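Local structure of protein of unknown function (DUF1255) (Acidithiobacillus ferrooxidans ATCC 23270, 3EO6) at residues A65-E70 against A88-R93; E56-L61 against M84-N89. The protein is of unknown function but belongs to the pyrimidine/purine nucleoside phosphorylase family of the cupin clan, so it may act on nucleosides. All coordinates share one frame; numbering follows the deposited sequence. Where two conformers were deposited one is given.

Of the strands in these contacts, 56-61 comes first along the chain, then 64-68, 83-86 and 92-96, with strand 76-79 lying between the middle two. Contact 2 pairs 56-61 with 83-86, and contact 1 pairs 64-68 with 92-96. The two closures therefore cross rather than nest. Contact 2 joins strands of the six-stranded antiparallel sheet, whereas contact 1 joins strands of the four-stranded one. The chain thus passes to the second sheet, back, and over again, consistent with the two facing sheets of a cupin beta barrel. Residues A88 and N89 belong to both contacts. Between the sheets, Y92 packs on I86, and Y67 packs on M84 and on I86.

Contact 1: residues A65-E70 against A88-R93; sequences AYYHAE and ANQSYR
H68 and R93 form an antiparallel hydrogen-bonded pair. H68 N donates to R93 O at 2.9 Å, and R93 N returns a bond to a lone pair of H68 O. CA-H...O contacts flank them, from Y67 CA to R93 O and from Y92 CA to H68 O. Past this pair, side chains take over. E70 N donates a hydrogen bond to the side-chain carbonyl OE1 of Q90 at 2.9 Å, nearly along its C=O axis. The extended side chain of E70 reaches back to S91, whose N meets the anti lone pair of E70 OE1 at 2.8 Å and 177°. These bonds extend the pairing past strands 64-68 and 92-96, the two central strands of the four-stranded sheet, consistent with a cupin-like fold. Q90 NE2 donates to Y67 OH at 3.2 Å, tip to tip and tilted from the amide plane, and also bonds P87 O. Water 1 bridges H68 O, S91 O and R93 NH1, at the guanidinium edge. Packing falls to Y67 and Y92, whose side chains cross at about a right angle. Y67 CE1 lies 3.6 Å from Y92 CB, and the ring planes meet obliquely at 41°.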
loop_
_atom_site.group_PDB
_atom_site.type_symbol
_atom_site.label_atom_id
_atom_site.label_comp_id
_atom_site.label_asym_id
_atom_site.label_seq_id
_atom_site.Cartn_x
_atom_site.Cartn_y
_atom_site.Cartn_z
ATOM N N ALA A 65 -0.706 -11.787 -12.597
ATOM C CA ALA A 65 -1.057 -10.984 -13.708
ATOM C C ALA A 65 -0.429 -11.536 -14.980
ATOM O O ALA A 65 0.558 -12.244 -14.983
ATOM C CB ALA A 65 -0.608 -9.522 -13.559
ATOM N N TYR A 66 -1.057 -11.214 -16.084
ATOM C CA TYR A 66 -0.463 -11.443 -17.392
ATOM C C TYR A 66 0.084 -10.153 -17.918
ATOM O O TYR A 66 -0.609 -9.129 -17.956
ATOM C CB TYR A 66 -1.455 -11.970 -18.408
ATOM C CG TYR A 66 -2.023 -13.274 -18.036
ATOM C CD1 TYR A 66 -1.375 -14.455 -18.314
ATOM C CD2 TYR A 66 -3.255 -13.332 -17.406
ATOM C CE1 TYR A 66 -1.942 -15.672 -17.949
ATOM C CE2 TYR A 66 -3.843 -14.550 -17.057
ATOM C CZ TYR A 66 -3.174 -15.723 -17.322
ATOM O OH TYR A 66 -3.690 -16.968 -17.002
ATOM N N TYR A 67 1.334 -10.228 -18.333
ATOM C CA TYR A 67 2.040 -9.141 -18.988
ATOM C C TYR A 67 1.998 -9.311 -20.487
ATOM O O TYR A 67 2.277 -10.393 -21.000
ATOM C CB TYR A 67 3.516 -9.146 -18.507
ATOM C CG TYR A 67 4.424 -8.220 -19.253
ATOM C CD1 TYR A 67 4.528 -6.865 -18.945
ATOM C CD2 TYR A 67 5.259 -8.683 -20.279
ATOM C CE1 TYR A 67 5.384 -6.043 -19.643
ATOM C CE2 TYR A 67 6.104 -7.859 -20.984
ATOM C CZ TYR A 67 6.182 -6.516 -20.657
ATOM O OH TYR A 67 7.015 -5.646 -21.308
ATOM N N HIS A 68 1.679 -8.237 -21.188
ATOM C CA HIS A 68 1.635 -8.248 -22.642
ATOM C C HIS A 68 2.391 -7.064 -23.176
ATOM O O HIS A 68 1.920 -5.927 -23.078
ATOM C CB HIS A 68 0.167 -8.226 -23.105
ATOM C CG HIS A 68 0.032 -8.239 -24.583
ATOM N ND1 HIS A 68 -0.754 -7.356 -25.250
ATOM C CD2 HIS A 68 0.594 -9.064 -25.508
ATOM C CE1 HIS A 68 -0.629 -7.622 -26.545
ATOM N NE2 HIS A 68 0.173 -8.646 -26.739
ATOM N N ALA A 69 3.564 -7.287 -23.736
ATOM C CA ALA A 69 4.374 -6.210 -24.309
ATOM C C ALA A 69 3.720 -5.657 -25.515
ATOM O O ALA A 69 2.934 -6.340 -26.188
ATOM C CB ALA A 69 5.738 -6.726 -24.678
ATOM N N GLU A 70 4.012 -4.401 -25.869
ATOM C CA GLU A 70 3.346 -3.751 -26.998
ATOM C C GLU A 70 3.555 -4.562 -28.294
ATOM O O GLU A 70 4.665 -4.764 -28.743
ATOM C CB GLU A 70 3.833 -2.328 -27.200
ATOM C CG GLU A 70 3.052 -1.544 -28.216
ATOM C CD GLU A 70 3.718 -0.235 -28.576
ATOM O OE1 GLU A 70 3.867 0.605 -27.659
ATOM O OE2 GLU A 70 4.087 -0.031 -29.765
ATOM N N ALA A 88 11.429 0.404 -21.720
ATOM C CA ALA A 88 10.847 1.716 -21.908
ATOM C C ALA A 88 10.182 1.863 -23.269
ATOM O O ALA A 88 10.494 1.136 -24.231
ATOM C CB ALA A 88 11.942 2.773 -21.858
ATOM N N ASN A 89 9.324 2.841 -23.357
ATOM C CA ASN A 89 8.851 3.355 -24.580
ATOM C C ASN A 89 7.946 2.370 -25.358
ATOM O O ASN A 89 7.882 2.431 -26.581
ATOM C CB ASN A 89 9.976 3.883 -25.448
ATOM C CG ASN A 89 10.815 4.903 -24.751
ATOM O OD1 ASN A 89 10.304 5.782 -24.040
ATOM N ND2 ASN A 89 12.107 4.826 -24.938
ATOM N N GLN A 90 7.227 1.559 -24.613
ATOM C CA GLN A 90 6.305 0.623 -25.227
ATOM C C GLN A 90 5.098 0.452 -24.292
ATOM O O GLN A 90 5.248 0.414 -23.056
ATOM C CB GLN A 90 6.994 -0.706 -25.555
ATOM C CG GLN A 90 7.694 -1.408 -24.429
ATOM C CD GLN A 90 6.860 -2.387 -23.637
ATOM O OE1 GLN A 90 5.859 -2.964 -24.141
ATOM N NE2 GLN A 90 7.289 -2.659 -22.427
ATOM N N SER A 91 3.918 0.423 -24.879
ATOM C CA SER A 91 2.661 0.350 -24.170
ATOM C C SER A 91 2.310 -1.100 -23.859
ATOM O O SER A 91 1.749 -1.805 -24.694
ATOM C CB SER A 91 1.575 1.037 -24.962
ATOM O OG SER A 91 1.798 2.413 -24.989
ATOM N N TYR A 92 2.647 -1.568 -22.656
ATOM C CA TYR A 92 2.407 -2.901 -22.203
ATOM C C TYR A 92 1.091 -2.953 -21.442
ATOM O O TYR A 92 0.588 -1.927 -20.991
ATOM C CB TYR A 92 3.561 -3.427 -21.353
ATOM C CG TYR A 92 3.868 -2.681 -20.069
ATOM C CD1 TYR A 92 4.687 -1.567 -20.067
ATOM C CD2 TYR A 92 3.390 -3.127 -18.854
ATOM C CE1 TYR A 92 5.035 -0.934 -18.891
ATOM C CE2 TYR A 92 3.737 -2.512 -17.664
ATOM C CZ TYR A 92 4.564 -1.409 -17.663
ATOM O OH TYR A 92 4.950 -0.821 -16.491
ATOM N N ARG A 93 0.527 -4.133 -21.323
ATOM C CA ARG A 93 -0.648 -4.352 -20.488
ATOM C C ARG A 93 -0.329 -5.276 -19.355
ATOM O O ARG A 93 0.416 -6.249 -19.495
ATOM C CB ARG A 93 -1.803 -4.904 -21.302
ATOM C CG ARG A 93 -2.479 -3.864 -22.186
ATOM C CD ARG A 93 -3.347 -4.517 -23.219
ATOM N NE ARG A 93 -4.267 -3.630 -23.903
ATOM C CZ ARG A 93 -3.943 -2.853 -24.890
ATOM N NH1 ARG A 93 -2.732 -2.842 -25.408
ATOM N NH2 ARG A 93 -4.908 -2.063 -25.380
HETATM O O HOH W 1 -0.069 -4.212 -24.841
HETATM O O HOH W 2 1.446 2.640 -28.186
HETATM O O HOH W 3 6.839 1.060 -28.868
#

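Contact 2: residues E56-L61 against M84-N89; sequences ETIRVL and MVIPAN
Four backbone bonds hold strand 56-61 against strand 83-86. The shortest runs from I86 N to E56 O at 2.8 Å, nearly along the C=O axis and almost straight at 172°. E56 N returns a longer bond to I86 O, at 3.2 Å. The second pair is I58 with M84. I58 N donates to M84 O at 2.9 Å, again nearly along the carbonyl axis, and M84 N donates to I58 O at 3.1 Å. T57 and V85 form the non-hydrogen-bonded pair in between. Here the alpha carbons help, with T57 CA 3.4 Å from M84 O in a CA-H...O contact. V85 CA makes a similar contact with E56 O.

The side chains of T57 and V85 cross obliquely on one face, where T57 OG1 comes near V85 CG2. The other face carries E56, I58, M84 and I86. I58 and M84, a selenomethionine, lie side by side and point the same way. I58 CG2 sits in the crowded position between backbone N and carbonyl carbon, which puts it 3.7 Å from M84 CG. The same methyl meets I86 CD1 at 3.8 Å. Strand 99-105 flanks strand 56-61 on its other edge, and M84 and I86 are turned to strand 64-68 of the facing sheet. An alanine at I86, without CG1, CG2 and CD1, would probably loosen the packing on I58 and toward that sheet. Strand 83-86 is the outer strand of the six-stranded antiparallel sheet within this chain, and its pairing here is consistent with one wall of a cupin barrel.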
loop_
_atom_site.group_PDB
_atom_site.type_symbol
_atom_site.label_atom_id
_atom_site.label_comp_id
_atom_site.label_asym_id
_atom_site.label_seq_id
_atom_site.Cartn_x
_atom_site.Cartn_y
_atom_site.Cartn_z
ATOM N N GLU A 56 12.304 -0.396 -16.348
ATOM C CA GLU A 56 12.089 -0.646 -14.928
ATOM C C GLU A 56 12.097 -2.131 -14.671
ATOM O O GLU A 56 11.575 -2.913 -15.474
ATOM C CB GLU A 56 10.757 -0.045 -14.459
ATOM C CG GLU A 56 10.785 1.467 -14.545
ATOM C CD GLU A 56 9.468 2.142 -14.238
ATOM O OE1 GLU A 56 8.390 1.614 -14.536
ATOM O OE2 GLU A 56 9.541 3.277 -13.727
ATOM N N THR A 57 12.667 -2.505 -13.549
ATOM C CA THR A 57 12.617 -3.865 -13.099
ATOM C C THR A 57 11.357 -4.062 -12.262
ATOM O O THR A 57 11.173 -3.359 -11.250
ATOM C CB THR A 57 13.847 -4.238 -12.291
ATOM O OG1 THR A 57 14.962 -4.172 -13.164
ATOM C CG2 THR A 57 13.757 -5.616 -11.683
ATOM N N ILE A 58 10.526 -5.013 -12.658
ATOM C CA ILE A 58 9.378 -5.417 -11.861
ATOM C C ILE A 58 9.772 -6.672 -11.085
ATOM O O ILE A 58 10.364 -7.590 -11.644
ATOM C CB ILE A 58 8.123 -5.647 -12.706
ATOM C CG1 ILE A 58 6.896 -5.833 -11.819
ATOM C CG2 ILE A 58 8.235 -6.763 -13.738
ATOM C CD1 ILE A 58 5.563 -5.786 -12.530
ATOM N N ARG A 59 9.382 -6.710 -9.817
ATOM C CA ARG A 59 9.550 -7.884 -8.990
ATOM C C ARG A 59 8.218 -8.099 -8.320
ATOM O O ARG A 59 7.801 -7.310 -7.466
ATOM C CB ARG A 59 10.641 -7.702 -7.974
ATOM C CG ARG A 59 10.593 -8.782 -6.961
ATOM C CD ARG A 59 11.655 -8.621 -5.913
ATOM N NE ARG A 59 11.463 -9.597 -4.833
ATOM C CZ ARG A 59 12.071 -9.550 -3.675
ATOM N NH1 ARG A 59 12.906 -8.584 -3.434
ATOM N NH2 ARG A 59 11.810 -10.457 -2.751
ATOM N N VAL A 60 7.531 -9.155 -8.749
ATOM C CA VAL A 60 6.207 -9.443 -8.229
ATOM C C VAL A 60 6.337 -10.079 -6.866
ATOM O O VAL A 60 7.057 -11.062 -6.703
ATOM C CB VAL A 60 5.401 -10.327 -9.180
ATOM C CG1 VAL A 60 4.046 -10.684 -8.607
ATOM C CG2 VAL A 60 5.273 -9.604 -10.553
ATOM N N LEU A 61 5.645 -9.514 -5.877
ATOM C CA LEU A 61 5.666 -10.016 -4.523
ATOM C C LEU A 61 4.537 -10.959 -4.211
ATOM O O LEU A 61 4.714 -11.875 -3.414
ATOM C CB LEU A 61 5.646 -8.843 -3.518
ATOM C CG LEU A 61 6.812 -7.886 -3.625
ATOM C CD1 LEU A 61 6.691 -6.791 -2.594
ATOM C CD2 LEU A 61 8.165 -8.627 -3.483
HETATM N N MSE A 84 11.479 -9.229 -14.029
HETATM C CA MSE A 84 11.958 -8.981 -15.368
HETATM C C MSE A 84 12.187 -7.496 -15.534
HETATM O O MSE A 84 11.611 -6.667 -14.827
HETATM C CB MSE A 84 10.959 -9.464 -16.441
HETATM C CG MSE A 84 9.680 -8.712 -16.483
HETATM SE SE MSE A 84 8.397 -9.308 -17.802
HETATM C CE MSE A 84 9.264 -8.597 -19.321
ATOM N N VAL A 85 12.977 -7.130 -16.547
ATOM C CA VAL A 85 13.051 -5.760 -17.032
ATOM C C VAL A 85 11.901 -5.515 -17.982
ATOM O O VAL A 85 11.720 -6.244 -18.958
ATOM C CB VAL A 85 14.370 -5.477 -17.741
ATOM C CG1 VAL A 85 14.355 -4.036 -18.261
ATOM C CG2 VAL A 85 15.561 -5.668 -16.776
ATOM N N ILE A 86 11.134 -4.457 -17.722
ATOM C CA ILE A 86 10.107 -3.985 -18.632
ATOM C C ILE A 86 10.746 -2.873 -19.464
ATOM O O ILE A 86 11.106 -1.827 -18.913
ATOM C CB ILE A 86 8.858 -3.458 -17.889
ATOM C CG1 ILE A 86 8.263 -4.564 -17.037
ATOM C CG2 ILE A 86 7.880 -2.921 -18.924
ATOM C CD1 ILE A 86 7.055 -4.133 -16.207
ATOM N N PRO A 87 10.869 -3.037 -20.777
ATOM C CA PRO A 87 11.475 -1.983 -21.589
ATOM C C PRO A 87 10.686 -0.660 -21.577
ATOM O O PRO A 87 9.453 -0.670 -21.461
ATOM C CB PRO A 87 11.529 -2.597 -23.008
ATOM C CG PRO A 87 11.610 -4.115 -22.693
ATOM C CD PRO A 87 10.657 -4.273 -21.565
ATOM N N ALA A 88 11.429 0.404 -21.720
ATOM C CA ALA A 88 10.847 1.716 -21.908
ATOM C C ALA A 88 10.182 1.863 -23.269
ATOM O O ALA A 88 10.494 1.136 -24.231
ATOM C CB ALA A 88 11.942 2.773 -21.858
ATOM N N ASN A 89 9.324 2.841 -23.357
ATOM C CA ASN A 89 8.851 3.355 -24.580
ATOM C C ASN A 89 7.946 2.370 -25.358
ATOM O O ASN A 89 7.882 2.431 -26.581
ATOM C CB ASN A 89 9.976 3.883 -25.448
ATOM C CG ASN A 89 10.815 4.903 -24.751
ATOM O OD1 ASN A 89 10.304 5.782 -24.040
ATOM N ND2 ASN A 89 12.107 4.826 -24.938
#